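Local atomic coordinates of glutathione S-transferase 2 (Heligmosomoides polygyrus, PDB entry 1TW9), a protein that probably catalyses the transfer of glutathione to electrophilic compounds (RX), yielding an S-substituted glutathione, a halide anion and a proton. Residues C17-F22 / Q27-V32; V51-L54 / Q59-A62; Q63-C68 / S90-Y95; L71-G76 / F83-I88; G146-D151 / W155-V160. All coordinates share one frame; numbering follows the deposited sequence.

In the fold
The five contacts follow the chain from its thioredoxin-like N-terminal domain into the helical C-terminal domain. Contacts 1 and 2, with centres about 12 Å apart, reach the same mixed sheet: contact 1 lies in the beta-alpha-beta unit ending in strand 30-34, contact 2 in the hairpin 53-56/59-62. Contacts 3 and 4 both join helix 64-75 to helix 82-101 across the domain boundary, with centres about 11 Å apart, and contact 4 is nested within the loop that contact 3 closes. Contact 5 lies at the start of helix 155-170, in the C-terminal domain, whose Trp-155 packs against residues of contacts 1, 3 and 4. Contacts 2, 3 and 4 also touch the second subunit, so the domain seam and the dimer interface share elements.

Contact 1. Residues C17-F22 / Q27-V32; sequences CARQVF and QKYEDV. Unlike the reference sequence in segment 17-22: Val-21 (reference Ile).
The backbones of Phe-22 and Gln-27 stand close, with CA atoms 5.1 Å apart, and then diverge to 8.1 Å between the CA atoms of Arg-19 and Asp-31 as helix and strand separate. At the narrow end Gln-27 N donates to Phe-22 O (3.0 Å) in a nearly straight bond. Above it the rings of Phe-22 and Tyr-29 form an offset stack, centroids 4.3 Å apart and planes only 13° from parallel. Tyr-29 holds its CG between its backbone N and carbonyl carbon (chi1 67°), which lays its ring on the helix side and also brings its CB over the Phe-22 face. This is the return half of a beta-alpha-beta unit, in which helix 16-24 crosses from strand 4-9 to strand 30-34, and large flat side chains suit the layer between helix and sheet. Tyr-29 OH reaches the Arg-19 CG methylene (3.4 Å), and water 1 joins that hydroxyl to Arg-19 O. An alanine in place of Tyr-29 is likely to deprive the Phe-22 ring of its stacked partner and leave water 1 without one of its holds. Farther along, Arg-19 NE meets Asp-31 OD1 on its syn side in a salt bridge of 2.9 Å, close to the guanidinium plane. Water 2 spans Arg-19 NH2, Asp-31 OD1 and Val-32 O, while Arg-19 NH1 turns to Gly-11 O and Glu-16.

Contact 2. Residues V51-L54 / Q59-A62; sequences VPVL and QQLA
Leu-54 O takes the N-H of Leu-61 at 2.8 Å, nearly along the C=O axis, and the CA of Gln-60 also comes within 3.3 Å of it in a CA-H...O contact. The bond is returned: Leu-54 N donates to Leu-61 O, again at 2.8 Å, with a straighter N-H angle of 167°, and Val-53 CA approaches the same Leu-61 oxygen. Leu-54 and Leu-61 are thus an antiparallel hydrogen-bonded pair in the hairpin of strands 53-56 and 59-62, the latter forming one edge of the sheet within this chain. Their side chains share a face, both with CG anti to the backbone N, and the CD2 methyls come only to 4.4 Å of each other. Helix 64-75 fills in above them, with Tyr-70 touching both leucines; branched aliphatic chains suit such a greasy layer. On the other face, Val-53 sets CG2 against Ala-62 CB (4.1 Å), the small alanine methyl meeting the valine branch. Val-53 CG1 meets the extended Gln-60 chain at a slant, 3.9 Å from its CB, while Gln-60 NE2 is held by Thr-45 O. Pro-52, just ahead of the strand, follows a cis peptide bond, a hallmark of the thioredoxin fold. Since the main chain supplies both direct bonds and the side chains are mostly apolar, the pairing fixes the strand alignment and leaves the two faces to pack by shape, one on helix 64-75 and, at Leu-61, on Ala-86 of the second subunit, the other on loop residues Phe-46 and Phe-48.

Contact 3. Residues Q63-C68 / S90-Y95; sequences QSQAIC and SLADAY. Unlike the reference sequence in segment 90-95: Leu-91 (reference Pro).
Gln-65 reaches from helix 64-75 to helix 82-101 and places its amide against Ala-92 and Asp-93. Its NE2 donates to Ala-92 O at 3.1 Å with a fairly straight N-H angle of 161°. The oxygen lies close to the plane of the glutamine amide, yet the donor stands above the carbonyl plane of Ala-92, well off its lone pairs, so the bond is one of side approach to a helical carbonyl. The other end of the amide is used as well: water 3 donates to Gln-65 OE1 (2.9 Å) and to Asp-93 OD1 (2.6 Å), which lets two acceptors 3.5 Å apart sit side by side, their flat groups turned only 17° from each other. Beneath the amide is Ala-92 CB, 3.6 Å from OE1 and 3.7 Å from NE2; alanine's small methyl lets the amide come down onto the helix. The glutamine spans the gap because its chain is extended beyond CG (chi2 -162°). The contact crosses the seam between the thioredoxin-like domain and the all-helical domain of glutathione transferases, where helix 64-75 is the last helix of the first and helix 82-101 the first of the second. Outside this shell, Trp-155 of helix 155-170 packs on both Ala-92 and Cys-68, and Leu-159 touches Gln-65, so a third helix lines the seam. The start of helix 64-75 is held by Ser-64, whose OG bonds to Ala-14 O, and preceded by Gln-63 at the N-cap position. Asp-93 also packs on Gln-63 of the second subunit.

Contact 4. Residues L71-G76 / F83-I88; sequences LAKTFG and FESALI
The end of helix 64-75, which closes the thioredoxin-like domain, is tied to the start of helix 82-101, the first long helix of the C-terminal domain, through Lys-73 and Ser-85. With their CA atoms 8.8 Å apart the backbones keep their distance, and one long side chain bridges the gap. Lys-73 NZ donates to Ser-85 OG at 2.9 Å, tip to tip, and the last methylene follows closely, with CE 3.5 Å from the same oxygen. The lysine chain runs extended until its last torsion (chi4 -71°), which turns the ammonium group onto the serine. Ser-85 meets it with OG anti to its own backbone N (chi1 -175°), and its small side chain suits a buried position facing the other helix. Lys-73 by contrast is an exposed residue and also brushes Ala-78 in the connecting loop. That loop begins at Gly-76, whose positive phi would press a side chain against the preceding carbonyl, so glycine fits this exit from the helix; its N still bonds to Ala-72 O at 2.9 Å. Deeper between the helices Trp-155 of helix 155-170 touches Ala-72 and Ile-88, and so meets both of them. A single charged donor on a neutral hydroxyl, with just 64 Å² buried between the segments, makes a small polar link between the two helices.

Contact 5. Residues G146-D151 / W155-V160; sequences GFLVGD and WVDLLV
Leu-148 and Asp-157 slide past each other in opposite directions at the start of helix 155-170, where Asp-157 provides one half of a capping box: its OD2 accepts the N-H of Ser-154, just before the helix. The other carboxylate oxygen, OD1, takes the N-H of Leu-148 at an N to OD1 distance of 2.9 Å, accepting it on its syn lone pair with an N-H angle of 158°. That same OD1 is also bonded by His-184 NE2, its strongest partner, from helix 179-189. Because the leucine runs antiparallel to the aspartate, its CB comes within 3.4 Å of OD1 and its aliphatic stem flanks the buried acid. Phe-147 crosses the aspartate at about a right angle, its ring plane 55° from that of the carboxylate, and CD2 lies 3.6 Å from OD2. Water 4 completes the grip on this oxygen: it donates to OD2 and accepts from Val-149 N (3.0 Å). Aspartate suits the site since its short chain, with CG anti to the carbonyl carbon (chi1 -69°), can serve both the helix start and the loop. An alanine here would probably leave the N-H groups of Leu-148 and Ser-154 without their acceptor, deprive His-184 of its mate and free the loop to move away from the helix. On the apolar side, Leu-148 stands at about a right angle to Val-156 and fits between two valines one helical turn apart, its CD1 lying 4.0 Å from Val-156 CG1 and 4.1 Å from Val-160 CG2.

Contact 1. Residues C17-F22 / Q27-V32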
# COMPACT_ATOMS: atom_id res chain seq x y z
N CYS A 17 -4.08 12.41 -5.39
CA CYS A 17 -4.48 11.26 -6.24
C CYS A 17 -5.97 11.01 -6.03
O CYS A 17 -6.75 10.95 -7.00
CB CYS A 17 -3.53 10.11 -5.96
SG CYS A 17 -3.90 8.68 -6.98
N ALA A 18 -6.40 11.03 -4.77
CA ALA A 18 -7.82 10.91 -4.50
C ALA A 18 -8.66 11.96 -5.28
O ALA A 18 -9.74 11.64 -5.87
CB ALA A 18 -8.06 10.90 -3.05
N ARG A 19 -8.25 13.23 -5.22
CA ARG A 19 -8.93 14.32 -5.90
C ARG A 19 -8.99 14.06 -7.36
O ARG A 19 -9.99 14.33 -8.04
CB ARG A 19 -8.25 15.66 -5.61
CG ARG A 19 -8.25 16.06 -4.15
CD ARG A 19 -7.82 17.52 -4.06
NE ARG A 19 -7.59 17.96 -2.67
CZ ARG A 19 -6.39 18.14 -2.14
NH1 ARG A 19 -5.29 17.91 -2.86
NH2 ARG A 19 -6.30 18.61 -0.92
N GLN A 20 -7.90 13.51 -7.90
CA GLN A 20 -7.91 13.21 -9.32
C GLN A 20 -8.80 11.98 -9.71
O GLN A 20 -9.35 11.95 -10.80
CB GLN A 20 -6.53 13.12 -9.85
CG GLN A 20 -5.81 14.44 -9.77
CD GLN A 20 -4.50 14.47 -10.43
OE1 GLN A 20 -4.18 13.53 -11.18
NE2 GLN A 20 -3.73 15.51 -10.18
N VAL A 21 -8.93 11.00 -8.82
CA VAL A 21 -9.88 9.90 -9.04
C VAL A 21 -11.30 10.47 -9.11
O VAL A 21 -12.07 10.15 -9.97
CB VAL A 21 -9.73 8.82 -7.99
CG1 VAL A 21 -10.83 7.79 -8.13
CG2 VAL A 21 -8.33 8.12 -8.21
N PHE A 22 -11.60 11.31 -8.15
CA PHE A 22 -12.91 11.96 -8.14
C PHE A 22 -13.15 12.71 -9.44
O PHE A 22 -14.23 12.64 -10.04
CB PHE A 22 -13.02 12.96 -6.97
CG PHE A 22 -13.38 12.30 -5.59
CD1 PHE A 22 -14.45 11.41 -5.47
CD2 PHE A 22 -12.60 12.54 -4.47
CE1 PHE A 22 -14.76 10.86 -4.25
CE2 PHE A 22 -12.95 12.01 -3.25
CZ PHE A 22 -14.01 11.16 -3.14
N GLN A 27 -17.19 12.83 -10.04
CA GLN A 27 -17.88 12.66 -8.78
C GLN A 27 -17.68 13.91 -7.92
O GLN A 27 -16.54 14.27 -7.60
CB GLN A 27 -17.36 11.41 -8.09
CG GLN A 27 -17.91 11.27 -6.66
CD GLN A 27 -19.37 11.00 -6.61
OE1 GLN A 27 -20.13 11.75 -5.95
NE2 GLN A 27 -19.79 9.93 -7.28
N LYS A 28 -18.77 14.47 -7.43
CA LYS A 28 -18.68 15.62 -6.56
C LYS A 28 -18.30 15.15 -5.14
O LYS A 28 -18.75 14.12 -4.68
CB LYS A 28 -20.02 16.37 -6.58
CG LYS A 28 -20.77 16.42 -5.30
CD LYS A 28 -22.11 17.15 -5.46
CE LYS A 28 -22.61 17.98 -4.23
NZ LYS A 28 -23.73 17.29 -3.47
N TYR A 29 -17.52 15.95 -4.46
CA TYR A 29 -17.08 15.65 -3.08
C TYR A 29 -16.77 16.94 -2.37
O TYR A 29 -16.60 17.95 -3.01
CB TYR A 29 -15.87 14.74 -3.08
CG TYR A 29 -14.61 15.39 -3.65
CD1 TYR A 29 -14.46 15.58 -5.05
CD2 TYR A 29 -13.59 15.80 -2.80
CE1 TYR A 29 -13.32 16.18 -5.60
CE2 TYR A 29 -12.46 16.42 -3.31
CZ TYR A 29 -12.34 16.65 -4.68
OH TYR A 29 -11.23 17.27 -5.16
N GLU A 30 -16.73 16.91 -1.05
CA GLU A 30 -16.38 18.05 -0.26
C GLU A 30 -14.86 18.03 -0.09
O GLU A 30 -14.33 17.10 0.50
CB GLU A 30 -17.10 17.93 1.06
CG GLU A 30 -17.21 19.18 1.85
CD GLU A 30 -17.99 18.99 3.16
OE1 GLU A 30 -17.85 19.88 4.00
OE2 GLU A 30 -18.73 17.97 3.33
N ASP A 31 -14.16 19.03 -0.64
CA ASP A 31 -12.70 19.10 -0.63
C ASP A 31 -12.33 20.02 0.54
O ASP A 31 -12.32 21.26 0.43
CB ASP A 31 -12.18 19.66 -1.95
CG ASP A 31 -10.69 19.54 -2.12
OD1 ASP A 31 -10.12 18.63 -1.47
OD2 ASP A 31 -10.05 20.31 -2.91
N VAL A 32 -12.08 19.39 1.68
CA VAL A 32 -11.75 20.11 2.93
C VAL A 32 -10.24 20.27 3.09
O VAL A 32 -9.50 19.29 3.11
CB VAL A 32 -12.38 19.44 4.19
CG1 VAL A 32 -12.00 20.21 5.43
CG2 VAL A 32 -13.94 19.34 3.99
O HOH W 1 -10.91 16.87 -7.83
O HOH W 2 -8.65 18.13 0.67

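Contact 2. Residues V51-L54 / Q59-A62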
# COMPACT_ATOMS: atom_id res chain seq x y z
N VAL A 51 -3.91 13.04 8.11
CA VAL A 51 -4.73 13.27 6.93
C VAL A 51 -3.87 12.83 5.73
O VAL A 51 -2.64 12.72 5.84
CB VAL A 51 -5.14 14.75 7.14
CG1 VAL A 51 -4.23 15.79 6.53
CG2 VAL A 51 -6.60 15.02 7.44
N PRO A 52 -4.49 12.40 4.64
CA PRO A 52 -5.88 12.60 4.31
C PRO A 52 -6.78 11.56 4.94
O PRO A 52 -6.32 10.48 5.30
CB PRO A 52 -5.89 12.32 2.81
CG PRO A 52 -4.81 11.36 2.63
CD PRO A 52 -3.74 11.93 3.47
N VAL A 53 -8.03 11.94 5.11
CA VAL A 53 -9.04 11.01 5.52
C VAL A 53 -10.23 11.26 4.63
O VAL A 53 -10.69 12.42 4.50
CB VAL A 53 -9.44 11.24 7.00
CG1 VAL A 53 -10.66 10.42 7.43
CG2 VAL A 53 -8.29 10.91 7.90
N LEU A 54 -10.83 10.17 4.14
CA LEU A 54 -12.06 10.22 3.37
C LEU A 54 -13.20 9.87 4.30
O LEU A 54 -13.04 8.95 5.08
CB LEU A 54 -11.98 9.16 2.25
CG LEU A 54 -13.22 9.02 1.36
CD1 LEU A 54 -13.39 10.25 0.48
CD2 LEU A 54 -13.10 7.73 0.62
N GLN A 59 -18.50 7.71 7.28
CA GLN A 59 -17.61 6.66 7.77
C GLN A 59 -16.19 6.98 7.28
O GLN A 59 -15.97 7.24 6.09
CB GLN A 59 -18.09 5.29 7.32
CG GLN A 59 -19.54 5.02 7.71
CD GLN A 59 -19.74 5.02 9.22
OE1 GLN A 59 -18.92 4.47 9.95
NE2 GLN A 59 -20.86 5.65 9.70
N GLN A 60 -15.24 7.01 8.22
CA GLN A 60 -13.87 7.42 7.90
C GLN A 60 -13.03 6.28 7.33
O GLN A 60 -13.09 5.16 7.82
CB GLN A 60 -13.13 7.94 9.12
CG GLN A 60 -13.70 9.14 9.78
CD GLN A 60 -12.85 9.54 10.93
OE1 GLN A 60 -12.64 8.71 11.83
NE2 GLN A 60 -12.37 10.81 10.95
N LEU A 61 -12.19 6.66 6.38
CA LEU A 61 -11.18 5.80 5.81
C LEU A 61 -9.92 6.64 5.64
O LEU A 61 -9.93 7.65 4.90
CB LEU A 61 -11.61 5.31 4.45
CG LEU A 61 -10.55 4.52 3.59
CD1 LEU A 61 -10.12 3.22 4.29
CD2 LEU A 61 -11.01 4.24 2.19
N ALA A 62 -8.86 6.18 6.30
CA ALA A 62 -7.60 6.91 6.29
C ALA A 62 -6.61 6.22 5.34
O ALA A 62 -6.87 5.15 4.82
CB ALA A 62 -7.01 6.99 7.67

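Contact 3. Residues Q63-C68 / S90-Y95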
# COMPACT_ATOMS: atom_id res chain seq x y z
N GLN A 63 -5.48 6.88 5.13
CA GLN A 63 -4.31 6.38 4.43
C GLN A 63 -4.48 6.58 2.90
O GLN A 63 -5.34 6.02 2.25
CB GLN A 63 -3.94 4.96 4.76
CG GLN A 63 -3.60 4.70 6.22
CD GLN A 63 -2.26 5.23 6.60
OE1 GLN A 63 -1.96 5.36 7.78
NE2 GLN A 63 -1.46 5.59 5.61
N SER A 64 -3.60 7.43 2.36
CA SER A 64 -3.62 7.85 0.97
C SER A 64 -3.89 6.77 -0.04
O SER A 64 -4.79 6.85 -0.82
CB SER A 64 -2.23 8.48 0.63
OG SER A 64 -2.37 9.11 -0.62
N GLN A 65 -3.05 5.75 -0.06
CA GLN A 65 -3.22 4.73 -1.08
C GLN A 65 -4.48 3.89 -0.82
O GLN A 65 -5.10 3.43 -1.76
CB GLN A 65 -2.03 3.81 -1.19
CG GLN A 65 -0.90 4.49 -1.94
CD GLN A 65 0.21 3.66 -2.51
OE1 GLN A 65 0.28 2.40 -2.41
NE2 GLN A 65 1.21 4.41 -3.05
N ALA A 66 -4.88 3.71 0.44
CA ALA A 66 -6.12 2.93 0.74
C ALA A 66 -7.37 3.66 0.18
O ALA A 66 -8.26 3.06 -0.35
CB ALA A 66 -6.26 2.71 2.17
N ILE A 67 -7.34 4.95 0.37
CA ILE A 67 -8.33 5.87 -0.14
C ILE A 67 -8.41 5.81 -1.68
O ILE A 67 -9.49 5.64 -2.27
CB ILE A 67 -8.07 7.28 0.38
CG1 ILE A 67 -8.34 7.38 1.90
CG2 ILE A 67 -8.93 8.24 -0.38
CD1 ILE A 67 -7.86 8.69 2.43
N CYS A 68 -7.27 5.96 -2.34
CA CYS A 68 -7.21 6.01 -3.82
C CYS A 68 -7.69 4.68 -4.38
O CYS A 68 -8.46 4.67 -5.28
CB CYS A 68 -5.78 6.24 -4.27
SG CYS A 68 -5.39 7.95 -3.97
N SER A 90 1.17 -2.98 -7.19
CA SER A 90 2.61 -3.21 -7.11
C SER A 90 3.35 -1.94 -7.59
O SER A 90 4.37 -1.57 -7.00
CB SER A 90 3.07 -4.46 -7.91
OG SER A 90 3.05 -4.20 -9.29
N LEU A 91 2.83 -1.27 -8.63
CA LEU A 91 3.48 -0.06 -9.15
C LEU A 91 3.38 1.10 -8.12
O LEU A 91 4.29 1.90 -7.98
CB LEU A 91 2.87 0.34 -10.50
CG LEU A 91 3.42 -0.59 -11.60
CD1 LEU A 91 2.40 -0.59 -12.68
CD2 LEU A 91 4.75 -0.04 -12.03
N ALA A 92 2.23 1.22 -7.42
CA ALA A 92 2.03 2.25 -6.47
C ALA A 92 2.93 2.00 -5.29
O ALA A 92 3.45 2.94 -4.69
CB ALA A 92 0.64 2.28 -6.03
N ASP A 93 3.14 0.73 -4.94
CA ASP A 93 4.05 0.43 -3.84
C ASP A 93 5.51 0.70 -4.24
O ASP A 93 6.31 1.14 -3.44
CB ASP A 93 3.97 -1.01 -3.55
CG ASP A 93 2.88 -1.37 -2.61
OD1 ASP A 93 2.34 -0.43 -1.95
OD2 ASP A 93 2.58 -2.60 -2.41
N ALA A 94 5.88 0.37 -5.45
CA ALA A 94 7.21 0.76 -5.97
C ALA A 94 7.37 2.26 -5.94
O ALA A 94 8.45 2.76 -5.64
CB ALA A 94 7.41 0.25 -7.37
N TYR A 95 6.30 3.00 -6.22
CA TYR A 95 6.34 4.47 -6.16
C TYR A 95 6.71 4.89 -4.73
O TYR A 95 7.58 5.75 -4.50
CB TYR A 95 4.96 5.07 -6.58
CG TYR A 95 4.88 6.54 -6.34
CD1 TYR A 95 5.62 7.45 -7.12
CD2 TYR A 95 4.06 7.05 -5.34
CE1 TYR A 95 5.50 8.80 -6.89
CE2 TYR A 95 3.98 8.37 -5.09
CZ TYR A 95 4.72 9.25 -5.86
OH TYR A 95 4.61 10.58 -5.61
O HOH W 3 2.58 1.91 -0.74

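Contact 4. Residues L71-G76 / F83-I88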
# COMPACT_ATOMS: atom_id res chain seq x y z
N LEU A 71 -11.55 4.37 -3.94
CA LEU A 71 -12.21 5.24 -4.90
C LEU A 71 -12.04 4.70 -6.27
O LEU A 71 -12.99 4.61 -7.03
CB LEU A 71 -11.65 6.63 -4.79
CG LEU A 71 -12.02 7.37 -3.54
CD1 LEU A 71 -11.29 8.72 -3.50
CD2 LEU A 71 -13.56 7.49 -3.30
N ALA A 72 -10.83 4.24 -6.59
CA ALA A 72 -10.58 3.68 -7.95
C ALA A 72 -11.37 2.42 -8.29
O ALA A 72 -11.94 2.32 -9.32
CB ALA A 72 -9.12 3.45 -8.16
N LYS A 73 -11.57 1.56 -7.31
CA LYS A 73 -12.39 0.38 -7.48
C LYS A 73 -13.87 0.77 -7.60
O LYS A 73 -14.64 0.12 -8.33
CB LYS A 73 -12.15 -0.58 -6.37
CG LYS A 73 -10.81 -1.25 -6.50
CD LYS A 73 -10.44 -2.21 -5.30
CE LYS A 73 -9.20 -3.11 -5.53
NZ LYS A 73 -9.43 -4.23 -6.55
N THR A 74 -14.27 1.75 -6.81
CA THR A 74 -15.63 2.22 -6.85
C THR A 74 -15.99 2.64 -8.24
O THR A 74 -17.11 2.42 -8.75
CB THR A 74 -15.81 3.36 -5.85
OG1 THR A 74 -15.64 2.87 -4.53
CG2 THR A 74 -17.20 3.94 -5.87
N PHE A 75 -15.07 3.37 -8.88
CA PHE A 75 -15.36 4.09 -10.14
C PHE A 75 -14.83 3.44 -11.40
O PHE A 75 -15.09 3.92 -12.52
CB PHE A 75 -14.89 5.57 -10.02
CG PHE A 75 -15.60 6.31 -8.95
CD1 PHE A 75 -14.91 6.89 -7.92
CD2 PHE A 75 -16.96 6.36 -8.97
CE1 PHE A 75 -15.62 7.59 -6.94
CE2 PHE A 75 -17.63 7.02 -8.01
CZ PHE A 75 -16.96 7.56 -6.97
N GLY A 76 -14.06 2.36 -11.25
CA GLY A 76 -13.63 1.59 -12.41
C GLY A 76 -12.22 1.88 -12.91
O GLY A 76 -11.95 1.69 -14.10
N PHE A 83 -5.86 -9.65 -11.11
CA PHE A 83 -4.39 -9.57 -11.34
C PHE A 83 -3.99 -8.15 -11.80
O PHE A 83 -2.94 -7.63 -11.38
CB PHE A 83 -3.89 -10.64 -12.26
CG PHE A 83 -2.43 -10.87 -12.16
CD1 PHE A 83 -1.86 -11.66 -11.18
CD2 PHE A 83 -1.57 -10.30 -13.08
CE1 PHE A 83 -0.48 -11.89 -11.09
CE2 PHE A 83 -0.17 -10.57 -13.05
CZ PHE A 83 0.37 -11.34 -12.02
N GLU A 84 -4.74 -7.55 -12.71
CA GLU A 84 -4.43 -6.18 -13.10
C GLU A 84 -4.41 -5.27 -11.90
O GLU A 84 -3.54 -4.38 -11.76
CB GLU A 84 -5.36 -5.63 -14.18
CG GLU A 84 -5.17 -6.21 -15.55
CD GLU A 84 -5.85 -5.45 -16.66
OE1 GLU A 84 -6.56 -4.46 -16.38
OE2 GLU A 84 -5.66 -5.83 -17.86
N SER A 85 -5.39 -5.43 -11.00
CA SER A 85 -5.48 -4.56 -9.90
C SER A 85 -4.27 -4.73 -8.96
O SER A 85 -3.70 -3.72 -8.46
CB SER A 85 -6.77 -4.81 -9.11
OG SER A 85 -6.98 -3.91 -8.06
N ALA A 86 -3.78 -5.94 -8.89
CA ALA A 86 -2.59 -6.27 -8.08
C ALA A 86 -1.34 -5.65 -8.75
O ALA A 86 -0.47 -5.15 -8.05
CB ALA A 86 -2.43 -7.74 -7.93
N LEU A 87 -1.21 -5.71 -10.07
CA LEU A 87 -0.08 -5.03 -10.75
C LEU A 87 -0.08 -3.55 -10.50
O LEU A 87 0.98 -2.95 -10.27
CB LEU A 87 -0.15 -5.33 -12.23
CG LEU A 87 0.21 -6.78 -12.60
CD1 LEU A 87 -0.04 -6.99 -14.11
CD2 LEU A 87 1.65 -7.22 -12.26
N ILE A 88 -1.26 -2.96 -10.56
CA ILE A 88 -1.40 -1.54 -10.30
C ILE A 88 -0.88 -1.27 -8.88
O ILE A 88 -0.10 -0.32 -8.62
CB ILE A 88 -2.87 -1.11 -10.52
CG1 ILE A 88 -3.26 -1.13 -12.05
CG2 ILE A 88 -3.20 0.25 -9.86
CD1 ILE A 88 -4.74 -1.10 -12.33

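Contact 5. Residues G146-D151 / W155-V160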
# COMPACT_ATOMS: atom_id res chain seq x y z
N GLY A 146 -0.62 2.56 -23.81
CA GLY A 146 -0.12 3.82 -23.28
C GLY A 146 -0.30 4.03 -21.78
O GLY A 146 0.21 4.98 -21.25
N PHE A 147 -1.01 3.12 -21.14
CA PHE A 147 -1.17 3.08 -19.70
C PHE A 147 -0.20 2.14 -19.06
O PHE A 147 0.48 1.34 -19.76
CB PHE A 147 -2.61 2.70 -19.32
CG PHE A 147 -3.62 3.60 -19.96
CD1 PHE A 147 -4.40 3.13 -21.01
CD2 PHE A 147 -3.75 4.91 -19.57
CE1 PHE A 147 -5.29 3.96 -21.63
CE2 PHE A 147 -4.64 5.77 -20.23
CZ PHE A 147 -5.45 5.30 -21.21
N LEU A 148 -0.06 2.26 -17.75
CA LEU A 148 0.87 1.40 -17.01
C LEU A 148 0.43 -0.06 -16.98
O LEU A 148 1.26 -0.96 -17.15
CB LEU A 148 1.12 1.95 -15.65
CG LEU A 148 2.08 3.15 -15.59
CD1 LEU A 148 2.03 3.79 -14.28
CD2 LEU A 148 3.47 2.64 -15.90
N VAL A 149 -0.88 -0.29 -16.77
CA VAL A 149 -1.46 -1.64 -16.63
C VAL A 149 -2.72 -1.71 -17.39
O VAL A 149 -3.63 -0.85 -17.19
CB VAL A 149 -1.73 -2.06 -15.12
CG1 VAL A 149 -2.39 -3.40 -14.99
CG2 VAL A 149 -0.41 -2.07 -14.33
N GLY A 150 -2.83 -2.71 -18.27
CA GLY A 150 -4.06 -2.91 -18.95
C GLY A 150 -4.34 -1.86 -20.00
O GLY A 150 -3.53 -1.03 -20.34
N ASP A 151 -5.59 -1.84 -20.43
CA ASP A 151 -5.96 -1.01 -21.56
C ASP A 151 -6.73 0.26 -21.18
O ASP A 151 -7.29 0.90 -22.10
CB ASP A 151 -6.74 -1.84 -22.58
CG ASP A 151 -8.04 -2.26 -22.10
OD1 ASP A 151 -8.37 -2.04 -20.90
OD2 ASP A 151 -8.86 -2.88 -22.85
N TRP A 155 -5.65 4.40 -11.31
CA TRP A 155 -5.19 5.42 -10.29
C TRP A 155 -3.67 5.50 -10.21
O TRP A 155 -3.13 6.60 -9.89
CB TRP A 155 -5.77 5.11 -8.93
CG TRP A 155 -5.39 3.80 -8.31
CD1 TRP A 155 -5.94 2.55 -8.54
CD2 TRP A 155 -4.47 3.63 -7.22
NE1 TRP A 155 -5.38 1.62 -7.68
CE2 TRP A 155 -4.44 2.25 -6.90
CE3 TRP A 155 -3.58 4.47 -6.58
CZ2 TRP A 155 -3.61 1.72 -5.91
CZ3 TRP A 155 -2.78 3.94 -5.57
CH2 TRP A 155 -2.81 2.59 -5.25
N VAL A 156 -2.97 4.44 -10.52
CA VAL A 156 -1.46 4.52 -10.49
C VAL A 156 -0.97 5.35 -11.69
O VAL A 156 0.03 6.05 -11.58
CB VAL A 156 -0.71 3.18 -10.40
CG1 VAL A 156 -0.76 2.38 -11.75
CG2 VAL A 156 0.72 3.43 -9.94
N ASP A 157 -1.65 5.32 -12.84
CA ASP A 157 -1.32 6.28 -13.91
C ASP A 157 -1.41 7.74 -13.41
O ASP A 157 -0.52 8.55 -13.66
CB ASP A 157 -2.27 6.15 -15.08
CG ASP A 157 -2.11 4.89 -15.83
OD1 ASP A 157 -0.96 4.53 -16.28
OD2 ASP A 157 -3.18 4.21 -16.04
N LEU A 158 -2.48 8.06 -12.71
CA LEU A 158 -2.67 9.36 -12.07
C LEU A 158 -1.58 9.70 -11.08
O LEU A 158 -1.10 10.86 -11.09
CB LEU A 158 -4.06 9.54 -11.37
CG LEU A 158 -5.29 9.31 -12.19
CD1 LEU A 158 -6.49 9.29 -11.35
CD2 LEU A 158 -5.36 10.29 -13.25
N LEU A 159 -1.20 8.77 -10.23
CA LEU A 159 -0.22 9.03 -9.19
C LEU A 159 1.17 9.30 -9.85
O LEU A 159 1.86 10.25 -9.47
CB LEU A 159 -0.19 7.78 -8.33
CG LEU A 159 0.72 7.75 -7.14
CD1 LEU A 159 0.27 8.81 -6.14
CD2 LEU A 159 0.74 6.41 -6.51
N VAL A 160 1.54 8.44 -10.79
CA VAL A 160 2.83 8.57 -11.48
C VAL A 160 2.91 9.85 -12.28
O VAL A 160 3.91 10.63 -12.10
CB VAL A 160 3.20 7.32 -12.27
CG1 VAL A 160 4.52 7.53 -13.08
CG2 VAL A 160 3.44 6.13 -11.26
O HOH W 4 -2.95 1.57 -15.75